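Local coordinates for 6b protein (Agrobacterium vitis, PDB 3AQ2) that disturbs plant cell proliferation as a toxin-like protein of ADP-ribosylation fold, probably by acting on the host's miRNA machinery, at residues R64-V70 with F133-M139; P105-N109 with G127-N131; I144-T148 with Y165-G169; P85-P89 with C116-V122. All coordinates share one frame. Residue numbers count along the deposited sequence, not the author numbering.

Contact 1: R64-V70 with F133-M139; sequences RLTYVYV and FFLAILM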
loop_
_atom_site.group_PDB
_atom_site.type_symbol
_atom_site.label_atom_id
_atom_site.label_comp_id
_atom_site.label_asym_id
_atom_site.label_seq_id
_atom_site.Cartn_x
_atom_site.Cartn_y
_atom_site.Cartn_z
ATOM N N ARG A 64 -3.920 3.070 10.943
ATOM C CA ARG A 64 -4.358 1.774 10.452
ATOM C C ARG A 64 -3.650 1.455 9.142
ATOM O O ARG A 64 -3.156 2.352 8.452
ATOM C CB ARG A 64 -5.875 1.766 10.253
ATOM C CG ARG A 64 -6.641 1.991 11.539
ATOM C CD ARG A 64 -8.139 2.048 11.304
ATOM N NE ARG A 64 -8.508 3.160 10.432
ATOM C CZ ARG A 64 -9.760 3.504 10.143
ATOM N NH1 ARG A 64 -10.781 2.830 10.666
ATOM N NH2 ARG A 64 -9.988 4.528 9.337
ATOM N N LEU A 65 -3.620 0.172 8.806
ATOM C CA LEU A 65 -3.131 -0.260 7.508
ATOM C C LEU A 65 -3.995 0.288 6.380
ATOM O O LEU A 65 -5.221 0.449 6.529
ATOM C CB LEU A 65 -3.131 -1.787 7.428
ATOM C CG LEU A 65 -2.228 -2.547 8.400
ATOM C CD1 LEU A 65 -2.488 -4.039 8.269
ATOM C CD2 LEU A 65 -0.744 -2.235 8.145
ATOM N N THR A 66 -3.353 0.568 5.256
ATOM C CA THR A 66 -4.069 0.780 3.989
ATOM C C THR A 66 -3.540 -0.209 2.955
ATOM O O THR A 66 -2.520 -0.883 3.188
ATOM C CB THR A 66 -3.991 2.239 3.487
ATOM O OG1 THR A 66 -2.621 2.652 3.402
ATOM C CG2 THR A 66 -4.753 3.177 4.451
ATOM N N TYR A 67 -4.221 -0.285 1.819
ATOM C CA TYR A 67 -4.016 -1.385 0.872
ATOM C C TYR A 67 -3.685 -0.886 -0.518
ATOM O O TYR A 67 -4.327 0.042 -1.025
ATOM C CB TYR A 67 -5.254 -2.308 0.865
ATOM C CG TYR A 67 -5.541 -2.808 2.266
ATOM C CD1 TYR A 67 -6.428 -2.138 3.110
ATOM C CD2 TYR A 67 -4.874 -3.925 2.763
ATOM C CE1 TYR A 67 -6.648 -2.589 4.417
ATOM C CE2 TYR A 67 -5.089 -4.377 4.060
ATOM C CZ TYR A 67 -5.968 -3.708 4.878
ATOM O OH TYR A 67 -6.191 -4.169 6.161
ATOM N N VAL A 68 -2.663 -1.492 -1.117
ATOM C CA VAL A 68 -2.331 -1.238 -2.521
ATOM C C VAL A 68 -2.616 -2.548 -3.252
ATOM O O VAL A 68 -1.972 -3.561 -3.009
ATOM C CB VAL A 68 -0.864 -0.777 -2.728
ATOM C CG1 VAL A 68 -0.551 -0.649 -4.209
ATOM C CG2 VAL A 68 -0.625 0.561 -2.014
ATOM N N TYR A 69 -3.622 -2.515 -4.123
ATOM C CA TYR A 69 -4.064 -3.714 -4.824
ATOM C C TYR A 69 -3.173 -4.035 -6.024
ATOM O O TYR A 69 -2.744 -3.135 -6.758
ATOM C CB TYR A 69 -5.549 -3.583 -5.191
ATOM C CG TYR A 69 -6.392 -3.615 -3.939
ATOM C CD1 TYR A 69 -6.801 -2.433 -3.302
ATOM C CD2 TYR A 69 -6.706 -4.835 -3.335
ATOM C CE1 TYR A 69 -7.548 -2.478 -2.121
ATOM C CE2 TYR A 69 -7.453 -4.889 -2.153
ATOM C CZ TYR A 69 -7.869 -3.719 -1.554
ATOM O OH TYR A 69 -8.590 -3.809 -0.382
ATOM N N VAL A 70 -2.869 -5.324 -6.194
ATOM C CA VAL A 70 -1.888 -5.773 -7.197
ATOM C C VAL A 70 -2.260 -7.170 -7.721
ATOM O O VAL A 70 -3.157 -7.826 -7.180
ATOM C CB VAL A 70 -0.443 -5.831 -6.608
ATOM C CG1 VAL A 70 0.029 -4.451 -6.151
ATOM C CG2 VAL A 70 -0.373 -6.819 -5.435
ATOM N N PHE A 133 -4.788 -9.525 -5.598
ATOM C CA PHE A 133 -3.925 -9.621 -4.415
ATOM C C PHE A 133 -3.694 -8.236 -3.822
ATOM O O PHE A 133 -4.160 -7.243 -4.377
ATOM C CB PHE A 133 -2.598 -10.302 -4.786
ATOM C CG PHE A 133 -2.761 -11.766 -5.071
ATOM C CD1 PHE A 133 -3.390 -12.187 -6.244
ATOM C CD2 PHE A 133 -2.375 -12.724 -4.132
ATOM C CE1 PHE A 133 -3.611 -13.554 -6.492
ATOM C CE2 PHE A 133 -2.589 -14.092 -4.373
ATOM C CZ PHE A 133 -3.199 -14.502 -5.563
ATOM N N PHE A 134 -3.013 -8.159 -2.685
ATOM C CA PHE A 134 -2.792 -6.845 -2.075
ATOM C C PHE A 134 -1.479 -6.779 -1.328
ATOM O O PHE A 134 -0.944 -7.795 -0.873
ATOM C CB PHE A 134 -3.938 -6.481 -1.108
ATOM C CG PHE A 134 -3.998 -7.357 0.131
ATOM C CD1 PHE A 134 -3.254 -7.032 1.277
ATOM C CD2 PHE A 134 -4.787 -8.509 0.148
ATOM C CE1 PHE A 134 -3.289 -7.845 2.430
ATOM C CE2 PHE A 134 -4.842 -9.332 1.301
ATOM C CZ PHE A 134 -4.095 -9.008 2.435
ATOM N N LEU A 135 -0.998 -5.550 -1.196
ATOM C CA LEU A 135 0.083 -5.189 -0.291
ATOM C C LEU A 135 -0.547 -4.338 0.810
ATOM O O LEU A 135 -1.247 -3.367 0.525
ATOM C CB LEU A 135 1.138 -4.363 -1.046
ATOM C CG LEU A 135 1.759 -5.051 -2.272
ATOM C CD1 LEU A 135 2.613 -4.068 -3.062
ATOM C CD2 LEU A 135 2.563 -6.258 -1.834
ATOM N N ALA A 136 -0.328 -4.715 2.063
ATOM C CA ALA A 136 -0.785 -3.918 3.197
ATOM C C ALA A 136 0.372 -3.053 3.682
ATOM O O ALA A 136 1.476 -3.554 3.942
ATOM C CB ALA A 136 -1.309 -4.833 4.304
ATOM N N ILE A 137 0.120 -1.747 3.793
ATOM C CA ILE A 137 1.168 -0.800 4.144
ATOM C C ILE A 137 0.738 0.167 5.229
ATOM O O ILE A 137 -0.462 0.354 5.473
ATOM C CB ILE A 137 1.617 0.050 2.918
ATOM C CG1 ILE A 137 0.439 0.885 2.363
ATOM C CG2 ILE A 137 2.308 -0.836 1.850
ATOM C CD1 ILE A 137 0.904 2.007 1.418
ATOM N N LEU A 138 1.733 0.750 5.887
ATOM C CA LEU A 138 1.543 1.975 6.645
ATOM C C LEU A 138 2.082 3.099 5.767
ATOM O O LEU A 138 3.178 2.995 5.195
ATOM C CB LEU A 138 2.281 1.898 7.979
ATOM C CG LEU A 138 1.591 0.920 8.934
ATOM C CD1 LEU A 138 2.544 0.485 10.028
ATOM C CD2 LEU A 138 0.318 1.527 9.539
ATOM N N MET A 139 1.280 4.149 5.608
ATOM C CA MET A 139 1.613 5.219 4.669
ATOM C C MET A 139 2.599 6.229 5.257
ATOM O O MET A 139 2.571 6.532 6.460
ATOM C CB MET A 139 0.343 5.955 4.242
ATOM C CG MET A 139 -0.543 5.100 3.356
ATOM S SD MET A 139 -2.091 5.926 2.951
ATOM C CE MET A 139 -2.742 6.202 4.597
HETATM O O HOH W 1 -1.530 3.388 6.271
#
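Strands 66-70 and 133-137 run antiparallel, their axes 4.4 Å apart at closest approach and their directions at 153°. Three hydrogen-bonded pairs carry the ladder, each with two bonds: Thr66 N to Ile137 O (2.9 Å) and Ile137 N to Thr66 O (2.8 Å), likewise Val68 with Leu135 and Val70 with Phe133. Between them lie the non-hydrogen-bonded pairs Tyr67-Ala136 and Tyr69-Phe134. Just before strand 66-70 a water continues the pairing, donating to Arg64 O (2.9 Å) and accepting from Met139 N (3.0 Å).

On one face Tyr67 turns its ring edge to the face of Phe134 in an offset edge-to-face pair (centroids 5.7 Å, planes at 82°), and its CE2 lies 3.8 Å from Ala136 CB. Helix 20-38 packs here through Leu27, while Tyr69 OH bonds to Met98 O. The other face is mainly aliphatic between Thr66 and Phe133 at its ends: Val70 CG1 meets Leu135 CD1 and Val68 CG2 meets Ile137 CD1, both at 4.0 Å, and helix 72-81 packs on Val70 and Leu135. Inward backbone groups pair in the ladder, outward ones of Tyr67 and Ala136 with Thr96, Val198 and Ala199; mostly apolar faces suit a place at the chain's centre.

Contact 2: P105-N109 with G127-N131; sequences PQEMN and GPSTN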
loop_
_atom_site.group_PDB
_atom_site.type_symbol
_atom_site.label_atom_id
_atom_site.label_comp_id
_atom_site.label_asym_id
_atom_site.label_seq_id
_atom_site.Cartn_x
_atom_site.Cartn_y
_atom_site.Cartn_z
ATOM N N PRO A 105 -13.455 -8.518 -5.821
ATOM C CA PRO A 105 -12.385 -7.969 -6.668
ATOM C C PRO A 105 -12.880 -7.346 -7.981
ATOM O O PRO A 105 -12.267 -6.397 -8.475
ATOM C CB PRO A 105 -11.482 -9.183 -6.924
ATOM C CG PRO A 105 -11.667 -10.014 -5.689
ATOM C CD PRO A 105 -13.140 -9.894 -5.385
ATOM N N GLN A 106 -13.988 -7.844 -8.536
ATOM C CA GLN A 106 -14.523 -7.223 -9.758
ATOM C C GLN A 106 -15.041 -5.802 -9.494
ATOM O O GLN A 106 -14.800 -4.889 -10.298
ATOM C CB GLN A 106 -15.596 -8.102 -10.388
ATOM C CG GLN A 106 -15.058 -9.474 -10.818
ATOM C CD GLN A 106 -16.040 -10.246 -11.683
ATOM O OE1 GLN A 106 -17.255 -10.164 -11.487
ATOM N NE2 GLN A 106 -15.516 -10.993 -12.659
ATOM N N GLU A 107 -15.736 -5.629 -8.364
ATOM C CA GLU A 107 -16.260 -4.325 -7.955
ATOM C C GLU A 107 -15.116 -3.388 -7.622
ATOM O O GLU A 107 -15.095 -2.233 -8.061
ATOM C CB GLU A 107 -17.172 -4.473 -6.740
ATOM C CG GLU A 107 -18.413 -5.299 -7.037
ATOM C CD GLU A 107 -19.169 -5.690 -5.785
ATOM O OE1 GLU A 107 -18.534 -5.907 -4.725
ATOM O OE2 GLU A 107 -20.406 -5.810 -5.874
ATOM N N MET A 108 -14.144 -3.893 -6.862
ATOM C CA MET A 108 -12.974 -3.079 -6.518
ATOM C C MET A 108 -12.248 -2.610 -7.780
ATOM O O MET A 108 -11.806 -1.466 -7.852
ATOM C CB MET A 108 -12.023 -3.854 -5.615
ATOM C CG MET A 108 -10.737 -3.096 -5.236
ATOM S SD MET A 108 -11.023 -1.484 -4.467
ATOM C CE MET A 108 -11.861 -2.098 -3.039
ATOM N N ASN A 109 -12.154 -3.479 -8.781
ATOM C CA ASN A 109 -11.479 -3.086 -10.008
ATOM C C ASN A 109 -12.179 -1.908 -10.684
ATOM O O ASN A 109 -11.514 -1.013 -11.202
ATOM C CB ASN A 109 -11.368 -4.245 -10.988
ATOM C CG ASN A 109 -10.526 -3.883 -12.190
ATOM O OD1 ASN A 109 -9.293 -3.737 -12.094
ATOM N ND2 ASN A 109 -11.178 -3.699 -13.312
ATOM N N GLY A 127 -8.226 -5.003 -16.072
ATOM C CA GLY A 127 -9.305 -5.788 -15.484
ATOM C C GLY A 127 -8.929 -6.364 -14.128
ATOM O O GLY A 127 -7.808 -6.164 -13.656
ATOM N N PRO A 128 -9.859 -7.106 -13.504
ATOM C CA PRO A 128 -9.739 -7.533 -12.105
ATOM C C PRO A 128 -8.546 -8.409 -11.746
ATOM O O PRO A 128 -8.226 -8.503 -10.569
ATOM C CB PRO A 128 -11.053 -8.290 -11.840
ATOM C CG PRO A 128 -11.990 -7.818 -12.911
ATOM C CD PRO A 128 -11.117 -7.570 -14.111
ATOM N N SER A 129 -7.894 -9.047 -12.724
ATOM C CA SER A 129 -6.686 -9.818 -12.397
ATOM C C SER A 129 -5.610 -8.896 -11.793
ATOM O O SER A 129 -4.752 -9.335 -11.011
ATOM C CB SER A 129 -6.137 -10.546 -13.626
ATOM O OG SER A 129 -5.606 -9.624 -14.560
ATOM N N THR A 130 -5.687 -7.606 -12.120
ATOM C CA THR A 130 -4.694 -6.641 -11.646
ATOM C C THR A 130 -4.851 -6.247 -10.168
ATOM O O THR A 130 -3.998 -5.551 -9.611
ATOM C CB THR A 130 -4.726 -5.356 -12.487
ATOM O OG1 THR A 130 -5.996 -4.721 -12.319
ATOM C CG2 THR A 130 -4.496 -5.671 -13.968
ATOM N N ASN A 131 -5.948 -6.677 -9.541
ATOM C CA ASN A 131 -6.188 -6.388 -8.123
ATOM C C ASN A 131 -6.637 -7.606 -7.303
ATOM O O ASN A 131 -7.274 -7.443 -6.262
ATOM C CB ASN A 131 -7.150 -5.201 -7.936
ATOM C CG ASN A 131 -8.520 -5.437 -8.567
ATOM O OD1 ASN A 131 -8.700 -5.176 -9.742
ATOM N ND2 ASN A 131 -9.491 -5.896 -7.770
#
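Asn131 lays its side chain across the first turn of helix 105-115, with ND2 donating to Pro105 O at 2.9 Å and lying 3.9 Å from both Pro105 CB and Met108 CB. The carbonyl it reaches is already engaged, since Asn109 N donates to the same Pro105 O at 2.9 Å in the ordinary bond of an alpha helix. The oxygen thus accepts two donors, one from the helix and one from the side-chain amide. Asn109 points toward the other segment as well and fills the gap between Gly127, Pro128 and Asn131. The partner is a short 3-10 turn, residues 128-130, in the chain between helix 105-115 and strand 133-137. It winds tightly around Gly127 O, which accepts from Thr130 N at 3.0 Å and from Thr130 OG1 at 2.7 Å, while Asn131 N donates to Pro128 O at 3.1 Å. Gly127 has a positive phi of 117°, and a CB there would strike Pro128 CD and the preceding carbonyl oxygen. The Pro128 ring packs on the outer side, its CG 4.1 Å from Gln106 CG and its CB 4.0 Å from Pro105 O. Deeper in, Tyr124 touches the side chains of both Asn109 and Thr130, and Met98 packs against Met108.

Contact 3: I144-T148 with Y165-G169; sequences IRIRT and YVEEG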
loop_
_atom_site.group_PDB
_atom_site.type_symbol
_atom_site.label_atom_id
_atom_site.label_comp_id
_atom_site.label_asym_id
_atom_site.label_seq_id
_atom_site.Cartn_x
_atom_site.Cartn_y
_atom_site.Cartn_z
ATOM N N ILE A 144 -1.258 11.709 0.503
ATOM C CA ILE A 144 -2.283 12.686 0.829
ATOM C C ILE A 144 -3.643 12.044 0.603
ATOM O O ILE A 144 -3.783 11.209 -0.298
ATOM C CB ILE A 144 -2.143 13.974 -0.028
ATOM C CG1 ILE A 144 -2.169 13.646 -1.529
ATOM C CG2 ILE A 144 -0.860 14.736 0.360
ATOM C CD1 ILE A 144 -2.436 14.853 -2.426
ATOM N N ARG A 145 -4.630 12.396 1.425
ATOM C CA ARG A 145 -5.990 11.891 1.214
ATOM C C ARG A 145 -6.614 12.590 0.015
ATOM O O ARG A 145 -6.596 13.816 -0.054
ATOM C CB ARG A 145 -6.852 12.135 2.448
ATOM C CG ARG A 145 -8.217 11.478 2.327
ATOM C CD ARG A 145 -8.561 10.832 3.617
ATOM N NE ARG A 145 -9.970 10.484 3.699
ATOM C CZ ARG A 145 -10.491 9.860 4.744
ATOM N NH1 ARG A 145 -9.694 9.489 5.743
ATOM N NH2 ARG A 145 -11.780 9.595 4.780
ATOM N N ILE A 146 -7.170 11.805 -0.908
ATOM C CA ILE A 146 -7.742 12.327 -2.155
ATOM C C ILE A 146 -9.268 12.228 -2.250
ATOM O O ILE A 146 -9.898 12.982 -2.996
ATOM C CB ILE A 146 -7.097 11.662 -3.404
ATOM C CG1 ILE A 146 -7.357 10.142 -3.418
ATOM C CG2 ILE A 146 -5.609 11.975 -3.449
ATOM C CD1 ILE A 146 -6.992 9.433 -4.758
ATOM N N ARG A 147 -9.859 11.315 -1.487
ATOM C CA ARG A 147 -11.289 11.053 -1.588
ATOM C C ARG A 147 -11.744 10.229 -0.398
ATOM O O ARG A 147 -10.931 9.592 0.259
ATOM C CB ARG A 147 -11.585 10.276 -2.881
ATOM C CG ARG A 147 -13.043 10.320 -3.315
ATOM C CD ARG A 147 -13.235 9.561 -4.611
ATOM N NE ARG A 147 -13.192 8.101 -4.475
ATOM C CZ ARG A 147 -12.309 7.301 -5.072
ATOM N NH1 ARG A 147 -11.328 7.795 -5.827
ATOM N NH2 ARG A 147 -12.392 5.995 -4.901
ATOM N N THR A 148 -13.049 10.250 -0.143
ATOM C CA THR A 148 -13.681 9.350 0.823
ATOM C C THR A 148 -14.892 8.683 0.160
ATOM O O THR A 148 -15.750 9.378 -0.387
ATOM C CB THR A 148 -14.115 10.129 2.072
ATOM O OG1 THR A 148 -12.967 10.779 2.634
ATOM C CG2 THR A 148 -14.748 9.213 3.123
ATOM N N TYR A 165 -2.086 14.109 -8.063
ATOM C CA TYR A 165 -3.381 14.202 -7.405
ATOM C C TYR A 165 -3.476 15.472 -6.577
ATOM O O TYR A 165 -2.453 16.054 -6.199
ATOM C CB TYR A 165 -3.565 12.998 -6.477
ATOM C CG TYR A 165 -3.858 11.727 -7.228
ATOM C CD1 TYR A 165 -2.825 10.925 -7.713
ATOM C CD2 TYR A 165 -5.177 11.336 -7.469
ATOM C CE1 TYR A 165 -3.098 9.758 -8.416
ATOM C CE2 TYR A 165 -5.461 10.169 -8.169
ATOM C CZ TYR A 165 -4.417 9.391 -8.641
ATOM O OH TYR A 165 -4.709 8.247 -9.338
ATOM N N VAL A 166 -4.711 15.884 -6.306
ATOM C CA VAL A 166 -4.995 17.025 -5.442
ATOM C C VAL A 166 -5.564 16.519 -4.113
ATOM O O VAL A 166 -6.355 15.571 -4.097
ATOM C CB VAL A 166 -6.000 17.980 -6.130
ATOM C CG1 VAL A 166 -6.358 19.136 -5.226
ATOM C CG2 VAL A 166 -5.419 18.486 -7.454
ATOM N N GLU A 167 -5.155 17.138 -3.006
ATOM C CA GLU A 167 -5.636 16.736 -1.683
ATOM C C GLU A 167 -7.126 17.035 -1.500
ATOM O O GLU A 167 -7.630 18.044 -1.999
ATOM C CB GLU A 167 -4.804 17.401 -0.579
ATOM C CG GLU A 167 -5.102 16.902 0.834
ATOM C CD GLU A 167 -4.054 17.329 1.855
ATOM O OE1 GLU A 167 -3.199 18.189 1.533
ATOM O OE2 GLU A 167 -4.093 16.811 2.994
ATOM N N GLU A 168 -7.816 16.144 -0.784
ATOM C CA GLU A 168 -9.218 16.326 -0.409
ATOM C C GLU A 168 -9.394 17.703 0.205
ATOM O O GLU A 168 -8.570 18.141 1.016
ATOM C CB GLU A 168 -9.636 15.249 0.603
ATOM C CG GLU A 168 -11.143 15.009 0.723
ATOM C CD GLU A 168 -11.486 13.821 1.617
ATOM O OE1 GLU A 168 -10.831 13.667 2.672
ATOM O OE2 GLU A 168 -12.409 13.039 1.267
ATOM N N GLY A 169 -10.453 18.393 -0.210
ATOM C CA GLY A 169 -10.736 19.740 0.276
ATOM C C GLY A 169 -9.698 20.756 -0.147
ATOM O O GLY A 169 -9.835 21.944 0.151
HETATM O O HOH W 2 -4.080 14.328 3.466
HETATM O O HOH W 3 -8.912 14.909 -4.621
HETATM O O HOH W 4 -14.256 13.043 -0.757
#
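A classic beta bulge, in which Ile146 and Arg147 both face Trp158, interrupts strand 143-151 where residues 165-168 come to lie on it. Glu168 makes the main attachment: its N donates to Arg145 O at 2.7 Å in a nearly linear bond, and its extended side chain reaches on toward Thr148, so that OE2 accepts from Thr148 OG1 at 2.7 Å. The same hydroxyl oxygen accepts from Arg145 NH2 at 2.7 Å, and a long salt bridge joins Arg145 NE to Glu168 OE1 at 3.5 Å, so arginine, threonine and glutamate form one small polar network. The strand is an outermost member of a three-stranded antiparallel sheet whose middle strand is 154-161, and the incoming segment, itself without regular structure, covers part of its outer edge. Waters fill in between the direct bonds: one molecule donates to Ile146 O and Val166 O, both at 2.7 Å, and another links Arg145 N (2.9 Å) to Glu167 OE2 (2.5 Å). Toward Ile144 and Tyr165 the contact turns apolar. Ile146 CD1 packs 3.8 Å from Tyr165 CD2, and Ile144 CD1 lies 3.9 Å from Glu167 CB. The hydroxyl of Tyr165 reaches further, to Ser115 O and Ser88 OG.

Contact 4: P85-P89 with C116-V122; sequences PSNSP and CGQGGFV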
loop_
_atom_site.group_PDB
_atom_site.type_symbol
_atom_site.label_atom_id
_atom_site.label_comp_id
_atom_site.label_asym_id
_atom_site.label_seq_id
_atom_site.Cartn_x
_atom_site.Cartn_y
_atom_site.Cartn_z
ATOM N N PRO A 85 4.850 -0.504 -5.958
ATOM C CA PRO A 85 4.690 -0.090 -7.357
ATOM C C PRO A 85 3.876 1.191 -7.499
ATOM O O PRO A 85 3.049 1.508 -6.638
ATOM C CB PRO A 85 3.881 -1.237 -7.965
ATOM C CG PRO A 85 3.001 -1.699 -6.845
ATOM C CD PRO A 85 3.799 -1.460 -5.546
ATOM N N SER A 86 4.108 1.921 -8.586
ATOM C CA SER A 86 3.131 2.917 -9.004
ATOM C C SER A 86 1.929 2.173 -9.594
ATOM O O SER A 86 2.063 1.054 -10.123
ATOM C CB SER A 86 3.719 3.866 -10.050
ATOM O OG SER A 86 4.099 3.127 -11.200
ATOM N N ASN A 87 0.755 2.785 -9.478
ATOM C CA ASN A 87 -0.452 2.264 -10.125
ATOM C C ASN A 87 -1.218 3.373 -10.848
ATOM O O ASN A 87 -2.411 3.248 -11.132
ATOM C CB ASN A 87 -1.351 1.522 -9.124
ATOM C CG ASN A 87 -1.699 2.359 -7.920
ATOM O OD1 ASN A 87 -1.465 3.576 -7.906
ATOM N ND2 ASN A 87 -2.276 1.716 -6.894
ATOM N N SER A 88 -0.510 4.464 -11.132
ATOM C CA SER A 88 -1.069 5.617 -11.809
ATOM C C SER A 88 0.105 6.349 -12.468
ATOM O O SER A 88 1.253 6.158 -12.052
ATOM C CB SER A 88 -1.771 6.503 -10.768
ATOM O OG SER A 88 -2.871 7.191 -11.336
ATOM N N PRO A 89 -0.155 7.173 -13.503
ATOM C CA PRO A 89 0.965 7.895 -14.128
ATOM C C PRO A 89 1.610 8.944 -13.202
ATOM O O PRO A 89 1.127 9.169 -12.087
ATOM C CB PRO A 89 0.320 8.547 -15.365
ATOM C CG PRO A 89 -1.107 8.663 -15.049
ATOM C CD PRO A 89 -1.433 7.451 -14.185
ATOM N N CYS A 116 -7.534 5.666 -10.716
ATOM C CA CYS A 116 -6.140 5.592 -11.150
ATOM C C CYS A 116 -6.049 5.615 -12.655
ATOM O O CYS A 116 -6.801 4.917 -13.308
ATOM C CB CYS A 116 -5.548 4.266 -10.674
ATOM S SG CYS A 116 -5.591 4.014 -8.901
ATOM N N GLY A 117 -5.096 6.367 -13.199
ATOM C CA GLY A 117 -4.874 6.396 -14.645
ATOM C C GLY A 117 -3.981 5.270 -15.139
ATOM O O GLY A 117 -3.648 4.330 -14.389
ATOM N N GLN A 118 -3.603 5.361 -16.411
ATOM C CA GLN A 118 -2.749 4.347 -17.020
ATOM C C GLN A 118 -1.338 4.892 -17.164
ATOM O O GLN A 118 -1.136 6.111 -17.282
ATOM C CB GLN A 118 -3.303 3.940 -18.391
ATOM C CG GLN A 118 -4.761 3.486 -18.357
ATOM C CD GLN A 118 -5.126 2.603 -19.549
ATOM O OE1 GLN A 118 -4.318 1.810 -20.008
ATOM N NE2 GLN A 118 -6.352 2.727 -20.025
ATOM N N GLY A 119 -0.362 3.985 -17.175
ATOM C CA GLY A 119 1.038 4.360 -17.357
ATOM C C GLY A 119 1.952 3.907 -16.235
ATOM O O GLY A 119 3.174 3.899 -16.393
ATOM N N GLY A 120 1.373 3.543 -15.094
ATOM C CA GLY A 120 2.174 3.085 -13.962
ATOM C C GLY A 120 2.539 1.617 -14.094
ATOM O O GLY A 120 2.192 0.967 -15.084
ATOM N N PHE A 121 3.242 1.100 -13.088
ATOM C CA PHE A 121 3.679 -0.303 -13.059
ATOM C C PHE A 121 2.492 -1.255 -13.059
ATOM O O PHE A 121 2.461 -2.232 -13.816
ATOM C CB PHE A 121 4.536 -0.565 -11.822
ATOM C CG PHE A 121 5.272 -1.883 -11.856
ATOM C CD1 PHE A 121 4.718 -3.023 -11.288
ATOM C CD2 PHE A 121 6.520 -1.979 -12.459
ATOM C CE1 PHE A 121 5.399 -4.249 -11.317
ATOM C CE2 PHE A 121 7.210 -3.198 -12.496
ATOM C CZ PHE A 121 6.652 -4.330 -11.924
ATOM N N VAL A 122 1.540 -0.959 -12.181
ATOM C CA VAL A 122 0.269 -1.653 -12.114
ATOM C C VAL A 122 -0.736 -0.792 -12.878
ATOM O O VAL A 122 -0.785 0.428 -12.705
ATOM C CB VAL A 122 -0.170 -1.806 -10.642
ATOM C CG1 VAL A 122 -1.654 -2.166 -10.536
ATOM C CG2 VAL A 122 0.678 -2.868 -9.964
HETATM O O HOH W 5 -4.231 1.877 -12.855
#
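Two serine hydroxyls, rather than main-chain carbonyls, accept two of the three backbone amides that bond across this contact. Phe121 N donates to Ser86 OG at 2.9 Å, and Gly117 N donates to Ser88 OG at 3.0 Å. Each hydroxyl has a further partner, Asp191 for Ser86 and Tyr165 for Ser88. One main-chain bond, Val122 N to Ser86 O at 2.9 Å, supplements them, with Asn87 CA approaching Val122 O at 3.2 Å in a CA-H...O contact. A water lies within hydrogen-bonding distance of Asn87 O (2.9 Å) and Gly117 O (3.0 Å).

Glycines let the backbones close in. A CB on Gly120 would fall 2.7 Å from Ser88 N, and one on Gly117 would clash with Pro89 CD at 3.0 Å. Apolar contacts gather at the other end, where Pro85 CB lies 3.9 Å from Phe121 CD1 and Pro85 CG lies 4.1 Å from Val122 CG2; Leu77 and Thr74 of helix 72-81 touch Phe121 too. Asn87 OD1 accepts from Val94 N and its ND2 bonds to Tyr124 OH. Asn87 and Ser88 both face Gly92, the signature of a classic beta bulge, here in the connection between strands 83-85 and 93-96.

Contact 1 is the buried one, near the centre of the chain; contacts 2 and 4 are partly buried, and contact 3 lies at the surface. The chemistry follows this order, from a regular ladder between apolar faces, through side chain-to-backbone hydrogen bonds, to a charged and hydrated seam. Contacts 2 and 4 are nested in the loop that contact 1 closes and cross each other along the chain, sharing the region from helix 105-115 to strand 133-137. Both pack on contact 1, through Asn131 against Tyr69 and through Pro85 against Leu135 and Val70. Contact 3 does not touch contact 1; it meets contact 4 instead, where Tyr165 OH lies 2.9 Å from Ser88 OG.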